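Local coordinates for oxidoreductase (Bordetella pertussis, PDB 3Q2K), which probably oxidises the 3'-hydroxyl of UDP-N-acetylglucosaminuronic acid with a bound nicotinamide cofactor, a step toward 2,3-diacetamido-2,3-dideoxy-D-mannuronic acid, at residues His211-Asp214 with Leu215-Trp218; Thr273-Glu277 with Lys278-Arg282; Pro80-Ser83 with Leu84-Leu88; Ile61-Asn65 with Pro66-Gln70. One frame throughout, in Å; residues are numbered along the deposited sequence.

Overall arrangement
Contacts 3 and 4 belong to the NAD-binding Rossmann domain, contacts 1 and 2 to the C-terminal alpha/beta domain. Contacts 4 and 3 follow each other along the chain, their centres about 10 Å apart, and meet where strand 79-81 runs beside strand 56-62: Phe81 N lies 2.8 Å from Ile61 O. Contact 4 holds the adenosine ribose of the dinucleotide, whereas contact 1 carries His211 to the sugar of the UDP substrate; their centres are about 33 Å apart, with the extended cofactor running between the two regions. Contact 2 is a hairpin away from both ligands, about 17 Å from contact 1 and 49 Å from contact 3, centre to centre, and packs against a second subunit.

Contact 1. Residues His211-Asp214 with Leu215-Trp218; sequences HYVD and LLDW. With HP7 ((2S,3S,4R,5R,6R)-5-acetamido-6-[[[(2R,3S,4R,5R)-5-(2,4-dioxopyrimidin-1-yl)-3,4-dihydroxy-oxolan-2-yl]methoxy-hydroxy-phosphoryl]oxy-hydroxy-phosphoryl]oxy-3,4-dihydroxy-oxane-2-carboxylic acid), chain V.
Leu215 and Leu216 each fold back on the preceding turn of helix 210-220. Among the apolar contacts, Leu215 CD1 comes obliquely to the Tyr212 ring, 4.3 Å from its CD1, and Leu216 CD1 lies 4.4 Å from Val213 CG1. Leu215 CG, turned beside its own backbone N (chi1 -51°), sits against the carbonyl oxygen of His211. Around these residues, Leu215 reaches helix 156-166, Tyr212 strand 173-181 and Val213 helix 342-361.

The backbone bonds are uneven. Trp218 N donates to Asp214 O at 3.2 Å, but Leu216 N reaches back just three residues to Val213 O, and the similar bond from Leu215 N to Tyr212 O is weak. A wider pi-type turn follows at 216-218.

Polar side chains point to other partners. Asp214 forms a salt bridge with Arg153, whose charge also lies against the Trp218 indole. At the substrate end, His211 NE2 meets HP7 O3' at 2.6 Å in a nearly straight hydrogen bond (173°), with O3' in the ring plane, while the acetamido methyl C8' lies over one ring face toward its rim. Lys123 touches the same imidazole. This helix start thus forms part of the sugar and nicotinamide pocket of a Gfo/Idh/MocA-type dehydrogenase.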
loop_
_atom_site.group_PDB
_atom_site.type_symbol
_atom_site.label_atom_id
_atom_site.label_comp_id
_atom_site.label_asym_id
_atom_site.label_seq_id
_atom_site.Cartn_x
_atom_site.Cartn_y
_atom_site.Cartn_z
ATOM N N HIS C 211 -7.229 -11.074 -29.512
ATOM C CA HIS C 211 -7.903 -10.356 -30.592
ATOM C C HIS C 211 -8.883 -9.364 -29.992
ATOM O O HIS C 211 -9.246 -8.376 -30.633
ATOM C CB HIS C 211 -8.723 -11.287 -31.497
ATOM C CG HIS C 211 -7.969 -12.487 -31.983
ATOM N ND1 HIS C 211 -7.194 -12.461 -33.123
ATOM C CD2 HIS C 211 -7.834 -13.733 -31.467
ATOM C CE1 HIS C 211 -6.643 -13.649 -33.305
ATOM N NE2 HIS C 211 -7.024 -14.444 -32.320
ATOM N N TYR C 212 -9.388 -9.695 -28.807
ATOM C CA TYR C 212 -10.417 -8.856 -28.207
ATOM C C TYR C 212 -9.794 -7.808 -27.297
ATOM O O TYR C 212 -10.242 -6.667 -27.277
ATOM C CB TYR C 212 -11.472 -9.698 -27.489
ATOM C CG TYR C 212 -12.186 -10.516 -28.533
ATOM C CD1 TYR C 212 -13.420 -10.119 -29.027
ATOM C CD2 TYR C 212 -11.577 -11.638 -29.080
ATOM C CE1 TYR C 212 -14.032 -10.852 -30.020
ATOM C CE2 TYR C 212 -12.178 -12.361 -30.093
ATOM C CZ TYR C 212 -13.402 -11.946 -30.567
ATOM O OH TYR C 212 -14.035 -12.683 -31.546
ATOM N N VAL C 213 -8.743 -8.176 -26.575
ATOM C CA VAL C 213 -7.968 -7.175 -25.859
ATOM C C VAL C 213 -7.439 -6.124 -26.820
ATOM O O VAL C 213 -7.492 -4.950 -26.467
ATOM C CB VAL C 213 -6.853 -7.830 -25.032
ATOM C CG1 VAL C 213 -5.952 -6.792 -24.393
ATOM C CG2 VAL C 213 -7.526 -8.646 -23.963
ATOM N N ASP C 214 -7.074 -6.547 -28.030
ATOM C CA ASP C 214 -6.550 -5.683 -29.087
ATOM C C ASP C 214 -7.542 -4.586 -29.452
ATOM O O ASP C 214 -7.132 -3.461 -29.729
ATOM C CB ASP C 214 -6.206 -6.475 -30.355
ATOM C CG ASP C 214 -5.594 -5.610 -31.447
ATOM O OD1 ASP C 214 -4.539 -4.984 -31.213
ATOM O OD2 ASP C 214 -6.151 -5.540 -32.562
ATOM N N LEU C 215 -8.833 -4.899 -29.458
ATOM C CA LEU C 215 -9.863 -3.910 -29.774
ATOM C C LEU C 215 -9.949 -2.729 -28.811
ATOM O O LEU C 215 -10.384 -1.654 -29.216
ATOM C CB LEU C 215 -11.242 -4.571 -29.792
ATOM C CG LEU C 215 -11.349 -5.831 -30.653
ATOM C CD1 LEU C 215 -12.816 -6.250 -30.737
ATOM C CD2 LEU C 215 -10.844 -5.497 -32.053
ATOM N N LEU C 216 -9.568 -2.938 -27.551
ATOM C CA LEU C 216 -9.628 -1.880 -26.548
ATOM C C LEU C 216 -8.879 -0.621 -26.948
ATOM O O LEU C 216 -9.431 0.483 -26.940
ATOM C CB LEU C 216 -9.183 -2.366 -25.171
ATOM C CG LEU C 216 -9.981 -3.608 -24.763
ATOM C CD1 LEU C 216 -9.401 -4.240 -23.503
ATOM C CD2 LEU C 216 -11.438 -3.240 -24.546
ATOM N N ASP C 217 -7.608 -0.797 -27.289
ATOM C CA ASP C 217 -6.809 0.350 -27.700
ATOM C C ASP C 217 -7.070 0.710 -29.165
ATOM O O ASP C 217 -7.321 1.869 -29.484
ATOM C CB ASP C 217 -5.312 0.083 -27.527
ATOM C CG ASP C 217 -4.492 1.280 -27.939
ATOM O OD1 ASP C 217 -4.510 1.607 -29.144
ATOM O OD2 ASP C 217 -3.886 1.906 -27.047
ATOM N N TRP C 218 -6.981 -0.264 -30.066
ATOM C CA TRP C 218 -7.224 -0.044 -31.486
ATOM C C TRP C 218 -8.516 0.716 -31.777
ATOM O O TRP C 218 -8.522 1.661 -32.567
ATOM C CB TRP C 218 -7.242 -1.393 -32.205
ATOM C CG TRP C 218 -7.392 -1.216 -33.679
ATOM C CD1 TRP C 218 -6.523 -0.580 -34.515
ATOM C CD2 TRP C 218 -8.481 -1.669 -34.495
ATOM N NE1 TRP C 218 -7.009 -0.598 -35.797
ATOM C CE2 TRP C 218 -8.212 -1.250 -35.813
ATOM C CE3 TRP C 218 -9.651 -2.393 -34.241
ATOM C CZ2 TRP C 218 -9.054 -1.550 -36.881
ATOM C CZ3 TRP C 218 -10.481 -2.707 -35.306
ATOM C CH2 TRP C 218 -10.193 -2.258 -36.601
HETATM N N1 HP7 V . -13.831 -25.314 -29.674
HETATM C C2 HP7 V . -14.724 -25.987 -28.934
HETATM O O2 HP7 V . -14.482 -26.976 -28.213
HETATM N N3 HP7 V . -16.008 -25.592 -28.930
HETATM C C4 HP7 V . -16.378 -24.521 -29.663
HETATM O O4 HP7 V . -17.580 -24.200 -29.558
HETATM C C5 HP7 V . -15.463 -23.808 -30.436
HETATM C C6 HP7 V . -14.139 -24.247 -30.427
HETATM P PA HP7 V . -11.465 -22.822 -33.520
HETATM P PB HP7 V . -9.698 -20.801 -34.506
HETATM O "O'P" HP7 V . -8.145 -21.784 -29.417
HETATM O "O'Q" HP7 V . -6.188 -22.107 -30.175
HETATM C "C1'" HP7 V . -9.178 -19.217 -32.484
HETATM O O1A HP7 V . -12.794 -22.112 -33.655
HETATM O O1B HP7 V . -10.769 -19.956 -35.153
HETATM C C1C HP7 V . -12.447 -25.785 -29.639
HETATM C "C2'" HP7 V . -8.481 -17.864 -32.322
HETATM N "N2'" HP7 V . -8.533 -16.988 -33.485
HETATM O O2A HP7 V . -11.030 -23.933 -34.448
HETATM O O2B HP7 V . -8.779 -21.712 -35.276
HETATM C C2C HP7 V . -12.205 -26.753 -30.789
HETATM O O2C HP7 V . -11.283 -27.734 -30.314
HETATM C "C3'" HP7 V . -6.996 -18.114 -32.088
HETATM O "O3'" HP7 V . -6.202 -16.924 -31.922
HETATM O O3A HP7 V . -10.336 -21.690 -33.326
HETATM O O3B HP7 V . -8.724 -19.778 -33.717
HETATM C C3C HP7 V . -11.331 -25.899 -31.689
HETATM O O3C HP7 V . -10.527 -26.788 -32.461
HETATM C "C4'" HP7 V . -6.882 -19.107 -30.933
HETATM O "O4'" HP7 V . -5.479 -19.322 -30.740
HETATM C C4C HP7 V . -10.498 -25.077 -30.715
HETATM O O4C HP7 V . -11.532 -24.699 -29.810
HETATM C "C5'" HP7 V . -7.514 -20.445 -31.310
HETATM O "O5'" HP7 V . -8.905 -20.184 -31.460
HETATM C C5C HP7 V . -10.118 -23.801 -31.453
HETATM O O5C HP7 V . -11.359 -23.368 -32.011
HETATM C "C6'" HP7 V . -7.270 -21.485 -30.253
HETATM C "C7'" HP7 V . -9.567 -16.183 -33.709
HETATM O "O7'" HP7 V . -10.430 -16.122 -32.839
HETATM C "C8'" HP7 V . -9.666 -15.380 -34.976
#

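Contact 2. Residues Thr273-Glu277 with Lys278-Arg282; sequences TILGE and KGTVR
Ile274 and Val281 face each other as an antiparallel hydrogen-bonded pair, joined twice through their backbones: Ile274 N to Val281 O at 2.8 Å and Val281 N to Ile274 O at 3.0 Å. Two residues nearer the turn, Gly276 N donates to Gly279 O at 2.9 Å, and Glu277 and Lys278 close this tight beta hairpin.

The non-hydrogen-bonded pairs put their side chains on the other face. Leu275 and Thr280 run alongside each other in the same direction, with Leu275 CD2 3.7 Å from Thr280 OG1. Farther along, Thr273 OG1 lies over one face of the Arg282 guanidinium, 3.5 Å from NH2, in a contact whose angle is too poor for a hydrogen bond. The arginine chain is stretched out as far as NE, with CG anti to the backbone N (chi1 167°), which carries it past the threonine.

A water ties the turn to this face, donating to Gly276 O at 2.8 Å and to Thr280 OG1 at 2.7 Å. Thr280 OG1 also bonds to Tyr264 O of the second subunit, and Arg282 forms salt bridges with Glu269 of its own chain and Glu269 of the second subunit. On the opposite face, Ile274 and Val281 pack on Val161 of helix 156-166, while strands 173-181 and 290-296 flank the hairpin within the mixed sheet.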
loop_
_atom_site.group_PDB
_atom_site.type_symbol
_atom_site.label_atom_id
_atom_site.label_comp_id
_atom_site.label_asym_id
_atom_site.label_seq_id
_atom_site.Cartn_x
_atom_site.Cartn_y
_atom_site.Cartn_z
ATOM N N THR C 273 -19.557 -3.687 -27.211
ATOM C CA THR C 273 -20.620 -2.695 -27.171
ATOM C C THR C 273 -19.929 -1.384 -26.830
ATOM O O THR C 273 -19.181 -1.348 -25.847
ATOM C CB THR C 273 -21.494 -2.963 -25.947
ATOM O OG1 THR C 273 -22.279 -4.127 -26.205
ATOM C CG2 THR C 273 -22.444 -1.815 -25.739
ATOM N N ILE C 274 -20.135 -0.355 -27.647
ATOM C CA ILE C 274 -19.597 0.961 -27.342
ATOM C C ILE C 274 -20.726 1.959 -27.162
ATOM O O ILE C 274 -21.552 2.102 -28.059
ATOM C CB ILE C 274 -18.631 1.414 -28.447
ATOM C CG1 ILE C 274 -17.451 0.445 -28.500
ATOM C CG2 ILE C 274 -18.045 2.798 -28.176
ATOM C CD1 ILE C 274 -16.722 0.544 -29.827
ATOM N N LEU C 275 -20.755 2.650 -26.028
ATOM C CA LEU C 275 -21.826 3.610 -25.770
ATOM C C LEU C 275 -21.261 5.020 -25.697
ATOM O O LEU C 275 -20.329 5.217 -24.929
ATOM C CB LEU C 275 -22.481 3.314 -24.420
ATOM C CG LEU C 275 -23.100 1.914 -24.404
ATOM C CD1 LEU C 275 -23.871 1.624 -23.127
ATOM C CD2 LEU C 275 -24.064 1.870 -25.586
ATOM N N GLY C 276 -21.789 5.966 -26.468
ATOM C CA GLY C 276 -21.422 7.374 -26.374
ATOM C C GLY C 276 -22.535 8.407 -26.362
ATOM O O GLY C 276 -23.726 8.104 -26.292
ATOM N N GLU C 277 -22.147 9.674 -26.357
ATOM C CA GLU C 277 -23.097 10.773 -26.252
ATOM C C GLU C 277 -24.111 10.766 -27.393
ATOM O O GLU C 277 -25.291 11.019 -27.159
ATOM C CB GLU C 277 -22.303 12.073 -26.312
ATOM C CG GLU C 277 -23.077 13.324 -25.970
ATOM C CD GLU C 277 -22.285 14.521 -26.457
ATOM O OE1 GLU C 277 -21.045 14.401 -26.591
ATOM O OE2 GLU C 277 -22.913 15.568 -26.721
ATOM N N LYS C 278 -23.657 10.405 -28.589
ATOM C CA LYS C 278 -24.540 10.445 -29.746
ATOM C C LYS C 278 -24.450 9.187 -30.590
ATOM O O LYS C 278 -24.801 9.261 -31.765
ATOM C CB LYS C 278 -24.160 11.577 -30.704
ATOM C CG LYS C 278 -23.424 12.773 -30.130
ATOM C CD LYS C 278 -22.537 13.369 -31.212
ATOM C CE LYS C 278 -23.041 14.725 -31.668
ATOM N NZ LYS C 278 -22.033 15.340 -32.576
ATOM N N GLY C 279 -23.975 8.081 -30.027
ATOM C CA GLY C 279 -23.787 6.868 -30.816
ATOM C C GLY C 279 -23.948 5.692 -29.867
ATOM O O GLY C 279 -23.586 5.718 -28.695
ATOM N N THR C 280 -24.532 4.610 -30.357
ATOM C CA THR C 280 -24.600 3.374 -29.602
ATOM C C THR C 280 -24.323 2.247 -30.590
ATOM O O THR C 280 -24.914 2.163 -31.662
ATOM C CB THR C 280 -26.025 3.244 -29.065
ATOM O OG1 THR C 280 -26.108 3.998 -27.848
ATOM C CG2 THR C 280 -26.360 1.765 -28.898
ATOM N N VAL C 281 -23.354 1.390 -30.303
ATOM C CA VAL C 281 -23.042 0.319 -31.239
ATOM C C VAL C 281 -22.797 -0.971 -30.465
ATOM O O VAL C 281 -22.162 -0.971 -29.408
ATOM C CB VAL C 281 -21.863 0.647 -32.182
ATOM C CG1 VAL C 281 -21.266 -0.593 -32.819
ATOM C CG2 VAL C 281 -22.390 1.533 -33.304
ATOM N N ARG C 282 -23.321 -2.060 -31.014
ATOM C CA ARG C 282 -23.076 -3.381 -30.457
ATOM C C ARG C 282 -22.765 -4.346 -31.593
ATOM O O ARG C 282 -23.433 -4.402 -32.626
ATOM C CB ARG C 282 -24.256 -3.829 -29.593
ATOM C CG ARG C 282 -24.222 -5.302 -29.228
ATOM C CD ARG C 282 -25.065 -5.515 -27.987
ATOM N NE ARG C 282 -24.745 -6.812 -27.408
ATOM C CZ ARG C 282 -24.767 -7.024 -26.097
ATOM N NH1 ARG C 282 -24.465 -8.221 -25.607
ATOM N NH2 ARG C 282 -25.075 -6.005 -25.302
HETATM O O HOH W 1 -24.674 5.527 -26.138
#

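Contact 3. Residues Pro80-Ser83 with Leu84-Leu88; sequences PFSS and LSDML
Phe81 lays one face of its ring over the backbone of Met87, whose CA sits 3.6 Å from the ring centroid and 16° off the normal, a close CH-pi contact. Met87 CB adds to the overlap at 3.6 Å from Phe81 CG. The methionine chain runs roughly perpendicular to the phenylalanine side chain; it leaves on the far side from its own N (chi1 166°) and continues extended past the ring, which puts SD 5.4 Å from the centroid, an oblique Met-aromatic contact. Beyond the ring, Met87 reaches Cys62 on strand 56-62 and Leu96 on strand 95-98.

Ser83 holds the start of the helix. Its OG accepts from Asp86 N at 3.2 Å in a nearly straight bond (170°), and shares a second hydrogen bond with Ser85 OG at 3.1 Å. Its carbonyl oxygen takes Met87 N at 3.1 Å. Hydroxyl and carbonyl of one residue therefore satisfy two amides in the first turn, while the aspartate carboxylate lies alongside the hydroxyl without a sound bond to it.

The result is a serine N-cap on helix 84-90, with Phe81 at the end of strand 79-81 closing over its first turn: a strand-to-helix connection at the outer edge of the parallel sheet in the Rossmann domain.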
loop_
_atom_site.group_PDB
_atom_site.type_symbol
_atom_site.label_atom_id
_atom_site.label_comp_id
_atom_site.label_asym_id
_atom_site.label_seq_id
_atom_site.Cartn_x
_atom_site.Cartn_y
_atom_site.Cartn_z
ATOM N N PRO C 80 11.706 -28.658 -47.317
ATOM C CA PRO C 80 11.556 -28.824 -45.874
ATOM C C PRO C 80 12.796 -28.525 -45.041
ATOM O O PRO C 80 13.908 -28.794 -45.487
ATOM C CB PRO C 80 11.254 -30.318 -45.739
ATOM C CG PRO C 80 11.992 -30.940 -46.890
ATOM C CD PRO C 80 12.143 -29.901 -47.977
ATOM N N PHE C 81 12.615 -28.003 -43.832
ATOM C CA PHE C 81 13.745 -27.828 -42.930
ATOM C C PHE C 81 13.322 -28.221 -41.530
ATOM O O PHE C 81 12.194 -27.943 -41.132
ATOM C CB PHE C 81 14.113 -26.352 -42.863
ATOM C CG PHE C 81 14.817 -25.865 -44.089
ATOM C CD1 PHE C 81 16.181 -26.071 -44.226
ATOM C CD2 PHE C 81 14.115 -25.204 -45.083
ATOM C CE1 PHE C 81 16.854 -25.585 -45.334
ATOM C CE2 PHE C 81 14.771 -24.761 -46.214
ATOM C CZ PHE C 81 16.140 -24.946 -46.335
ATOM N N SER C 82 14.233 -28.837 -40.788
ATOM C CA SER C 82 13.784 -29.370 -39.520
ATOM C C SER C 82 14.266 -28.460 -38.403
ATOM O O SER C 82 13.894 -28.675 -37.253
ATOM C CB SER C 82 14.248 -30.813 -39.321
ATOM O OG SER C 82 15.659 -30.853 -39.196
ATOM N N SER C 83 15.050 -27.430 -38.699
ATOM C CA SER C 83 15.261 -26.425 -37.662
ATOM C C SER C 83 15.284 -25.020 -38.245
ATOM O O SER C 83 15.515 -24.842 -39.439
ATOM C CB SER C 83 16.553 -26.656 -36.880
ATOM O OG SER C 83 17.545 -25.812 -37.441
ATOM N N LEU C 84 15.068 -24.015 -37.406
ATOM C CA LEU C 84 15.012 -22.682 -37.978
ATOM C C LEU C 84 16.422 -22.269 -38.373
ATOM O O LEU C 84 16.562 -21.575 -39.379
ATOM C CB LEU C 84 14.365 -21.658 -37.042
ATOM C CG LEU C 84 14.428 -20.195 -37.488
ATOM C CD1 LEU C 84 13.587 -20.050 -38.735
ATOM C CD2 LEU C 84 13.831 -19.292 -36.425
ATOM N N SER C 85 17.447 -22.637 -37.608
ATOM C CA SER C 85 18.794 -22.237 -38.018
ATOM C C SER C 85 19.129 -22.688 -39.431
ATOM O O SER C 85 19.674 -21.928 -40.234
ATOM C CB SER C 85 19.893 -22.720 -37.070
ATOM O OG SER C 85 19.323 -23.619 -36.137
ATOM N N ASP C 86 18.759 -23.930 -39.722
ATOM C CA ASP C 86 19.065 -24.500 -41.028
ATOM C C ASP C 86 18.318 -23.724 -42.102
ATOM O O ASP C 86 18.883 -23.349 -43.134
ATOM C CB ASP C 86 18.676 -25.976 -41.103
ATOM C CG ASP C 86 19.349 -26.800 -40.024
ATOM O OD1 ASP C 86 20.327 -26.280 -39.445
ATOM O OD2 ASP C 86 18.899 -27.933 -39.746
ATOM N N MET C 87 17.045 -23.467 -41.818
ATOM C CA MET C 87 16.180 -22.866 -42.821
ATOM C C MET C 87 16.733 -21.485 -43.146
ATOM O O MET C 87 16.672 -20.999 -44.273
ATOM C CB MET C 87 14.754 -22.754 -42.292
ATOM C CG MET C 87 13.903 -21.835 -43.146
ATOM S SD MET C 87 12.222 -22.036 -42.532
ATOM C CE MET C 87 11.197 -21.479 -43.895
ATOM N N LEU C 88 17.335 -20.865 -42.140
ATOM C CA LEU C 88 17.849 -19.518 -42.331
ATOM C C LEU C 88 19.240 -19.618 -42.943
ATOM O O LEU C 88 19.633 -18.760 -43.730
ATOM C CB LEU C 88 17.949 -18.792 -40.987
ATOM C CG LEU C 88 16.605 -18.365 -40.388
ATOM C CD1 LEU C 88 16.835 -17.959 -38.951
ATOM C CD2 LEU C 88 15.929 -17.203 -41.104
#

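Contact 4. Residues Ile61-Asn65 with Pro66-Gln70; sequences ICDTN and PEALQ. With NAI (1,4-dihydronicotinamide adenine dinucleotide), chain U.
Asp63 OD1 is gripped twice: it accepts from Asn65 N at 2.6 Å and from the ribose hydroxyl O2B of the dinucleotide at 2.9 Å. The first bond closes an Asx turn, here at the end of strand 56-62 in a beta-alpha-beta unit of the Rossmann fold. The other oxygen, OD2, accepts from NAI O3B at 2.5 Å and also from the backbone N of Cys38. An acidic residue holding both adenosine ribose hydroxyls at the end of this strand is the classic arrangement of NAD-binding Rossmann domains, and probably disfavours a phosphate on O2B. The Asx turn and Cys38 together steady the carboxylate, while Thr64 OG1 lies against the adenine ring.

Asn65 turns the chain into helix 66-76 as its N-cap. A chi1 of 178° swings its side-chain amide to the helix start, where OD1 reaches Ala68 N at 2.7 Å, the donor lying in the plane of the amide carbonyl. Asn65 O takes Leu69 N at 3.0 Å in an almost straight bond (173°). The residue that caps the helix is therefore also the one whose backbone N-H helps to fix the ribose-binding aspartate.

Farther back along the strand, apolar contact holds the helix to it. Leu69 and Ile61 cross at a slant, and Leu69 CD1 touches Ile61 at both CG1 and CD1, each 3.7 Å away.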
loop_
_atom_site.group_PDB
_atom_site.type_symbol
_atom_site.label_atom_id
_atom_site.label_comp_id
_atom_site.label_asym_id
_atom_site.label_seq_id
_atom_site.Cartn_x
_atom_site.Cartn_y
_atom_site.Cartn_z
ATOM N N ILE C 61 9.403 -24.474 -45.463
ATOM C CA ILE C 61 8.596 -24.834 -44.302
ATOM C C ILE C 61 9.554 -25.468 -43.302
ATOM O O ILE C 61 10.560 -26.088 -43.651
ATOM C CB ILE C 61 7.444 -25.785 -44.686
ATOM C CG1 ILE C 61 8.023 -27.003 -45.406
ATOM C CG2 ILE C 61 6.435 -25.104 -45.603
ATOM C CD1 ILE C 61 6.990 -28.064 -45.695
ATOM N N CYS C 62 9.253 -25.272 -42.026
ATOM C CA CYS C 62 10.207 -25.683 -41.003
ATOM C C CYS C 62 9.309 -26.191 -39.886
ATOM O O CYS C 62 8.324 -25.518 -39.586
ATOM C CB CYS C 62 11.037 -24.494 -40.500
ATOM S SG CYS C 62 12.026 -24.899 -39.033
ATOM N N ASP C 63 9.620 -27.378 -39.373
ATOM C CA ASP C 63 9.022 -27.939 -38.164
ATOM C C ASP C 63 9.977 -28.865 -37.412
ATOM O O ASP C 63 10.891 -29.444 -37.994
ATOM C CB ASP C 63 7.680 -28.622 -38.434
ATOM C CG ASP C 63 6.863 -28.757 -37.163
ATOM O OD1 ASP C 63 7.382 -29.349 -36.194
ATOM O OD2 ASP C 63 5.729 -28.233 -37.112
ATOM N N THR C 64 9.812 -28.948 -36.097
ATOM C CA THR C 64 10.737 -29.653 -35.205
ATOM C C THR C 64 10.261 -31.100 -35.080
ATOM O O THR C 64 10.941 -31.991 -34.571
ATOM C CB THR C 64 10.801 -28.957 -33.819
ATOM O OG1 THR C 64 11.460 -27.696 -33.982
ATOM C CG2 THR C 64 11.605 -29.740 -32.785
ATOM N N ASN C 65 9.062 -31.294 -35.618
ATOM C CA ASN C 65 8.340 -32.550 -35.583
ATOM C C ASN C 65 8.387 -33.226 -36.957
ATOM O O ASN C 65 7.747 -32.797 -37.921
ATOM C CB ASN C 65 6.922 -32.192 -35.150
ATOM C CG ASN C 65 6.029 -33.408 -35.113
ATOM O OD1 ASN C 65 5.610 -33.928 -36.147
ATOM N ND2 ASN C 65 5.776 -33.893 -33.905
ATOM N N PRO C 66 9.200 -34.285 -37.066
ATOM C CA PRO C 66 9.415 -35.010 -38.314
ATOM C C PRO C 66 8.121 -35.173 -39.109
ATOM O O PRO C 66 8.034 -34.759 -40.268
ATOM C CB PRO C 66 9.934 -36.360 -37.815
ATOM C CG PRO C 66 10.709 -36.012 -36.579
ATOM C CD PRO C 66 9.979 -34.852 -35.951
ATOM N N GLU C 67 7.075 -35.648 -38.440
ATOM C CA GLU C 67 5.804 -35.971 -39.081
ATOM C C GLU C 67 4.933 -34.791 -39.507
ATOM O O GLU C 67 4.251 -34.859 -40.532
ATOM C CB GLU C 67 4.977 -36.859 -38.146
ATOM C CG GLU C 67 5.801 -37.622 -37.114
ATOM C CD GLU C 67 5.054 -38.775 -36.461
ATOM O OE1 GLU C 67 4.073 -38.553 -35.715
ATOM O OE2 GLU C 67 5.482 -39.927 -36.691
ATOM N N ALA C 68 4.874 -33.719 -38.723
ATOM C CA ALA C 68 4.070 -32.611 -39.233
ATOM C C ALA C 68 4.797 -31.987 -40.425
ATOM O O ALA C 68 4.198 -31.525 -41.398
ATOM C CB ALA C 68 3.736 -31.582 -38.159
ATOM N N LEU C 69 6.123 -31.998 -40.372
ATOM C CA LEU C 69 6.833 -31.512 -41.548
ATOM C C LEU C 69 6.481 -32.383 -42.754
ATOM O O LEU C 69 6.116 -31.849 -43.806
ATOM C CB LEU C 69 8.331 -31.478 -41.268
ATOM C CG LEU C 69 9.173 -30.810 -42.353
ATOM C CD1 LEU C 69 8.731 -29.399 -42.712
ATOM C CD2 LEU C 69 10.578 -30.804 -41.800
ATOM N N GLN C 70 6.543 -33.703 -42.581
ATOM C CA GLN C 70 6.182 -34.658 -43.630
ATOM C C GLN C 70 4.874 -34.276 -44.309
ATOM O O GLN C 70 4.887 -33.998 -45.505
ATOM C CB GLN C 70 6.020 -36.081 -43.101
ATOM C CG GLN C 70 7.302 -36.874 -42.927
ATOM C CD GLN C 70 7.031 -38.227 -42.290
ATOM O OE1 GLN C 70 6.206 -38.998 -42.786
ATOM N NE2 GLN C 70 7.713 -38.519 -41.185
HETATM P PA NAI U . 0.298 -26.011 -32.726
HETATM O O1A NAI U . 0.721 -26.959 -31.673
HETATM O O2A NAI U . -0.854 -26.740 -33.587
HETATM O O5B NAI U . 1.325 -25.827 -33.955
HETATM C C5B NAI U . 2.637 -26.004 -33.434
HETATM C C4B NAI U . 3.713 -26.307 -34.469
HETATM O O4B NAI U . 4.925 -25.621 -34.125
HETATM C C3B NAI U . 3.867 -27.820 -34.217
HETATM O O3B NAI U . 3.830 -28.472 -35.489
HETATM C C2B NAI U . 5.209 -27.831 -33.434
HETATM O O2B NAI U . 5.988 -29.005 -33.679
HETATM C C1B NAI U . 5.907 -26.667 -34.171
HETATM N N9A NAI U . 7.083 -26.294 -33.403
HETATM C C8A NAI U . 7.281 -26.398 -32.061
HETATM N N7A NAI U . 8.469 -25.928 -31.799
HETATM C C5A NAI U . 9.109 -25.511 -32.915
HETATM C C6A NAI U . 10.355 -24.931 -33.227
HETATM N N6A NAI U . 11.289 -24.633 -32.252
HETATM N N1A NAI U . 10.589 -24.638 -34.502
HETATM C C2A NAI U . 9.698 -24.860 -35.454
HETATM N N3A NAI U . 8.525 -25.402 -35.205
HETATM C C4A NAI U . 8.192 -25.719 -33.961
HETATM O O3 NAI U . -0.559 -24.800 -32.118
HETATM P PN NAI U . -1.058 -23.679 -33.153
HETATM O O1N NAI U . -2.562 -23.634 -32.827
HETATM O O2N NAI U . -0.991 -23.878 -34.682
HETATM O O5D NAI U . -0.441 -22.292 -32.596
HETATM C C5D NAI U . -0.361 -21.392 -33.694
HETATM C C4D NAI U . 0.352 -20.101 -33.276
HETATM O O4D NAI U . -0.514 -19.181 -33.974
HETATM C C3D NAI U . 0.202 -19.773 -31.776
HETATM O O3D NAI U . 0.777 -18.525 -31.409
HETATM C C2D NAI U . -1.321 -19.540 -31.720
HETATM O O2D NAI U . -1.557 -18.590 -30.686
HETATM C C1D NAI U . -1.498 -18.730 -33.027
HETATM N N1N NAI U . -2.808 -18.910 -33.648
HETATM C C2N NAI U . -3.381 -17.841 -34.156
HETATM C C3N NAI U . -4.624 -17.984 -34.758
HETATM C C7N NAI U . -5.293 -16.797 -35.318
HETATM O O7N NAI U . -6.498 -16.807 -35.465
HETATM N N7N NAI U . -4.537 -15.722 -35.617
HETATM C C4N NAI U . -5.238 -19.236 -34.787
HETATM C C5N NAI U . -4.576 -20.304 -34.213
HETATM C C6N NAI U . -3.330 -20.118 -33.648
#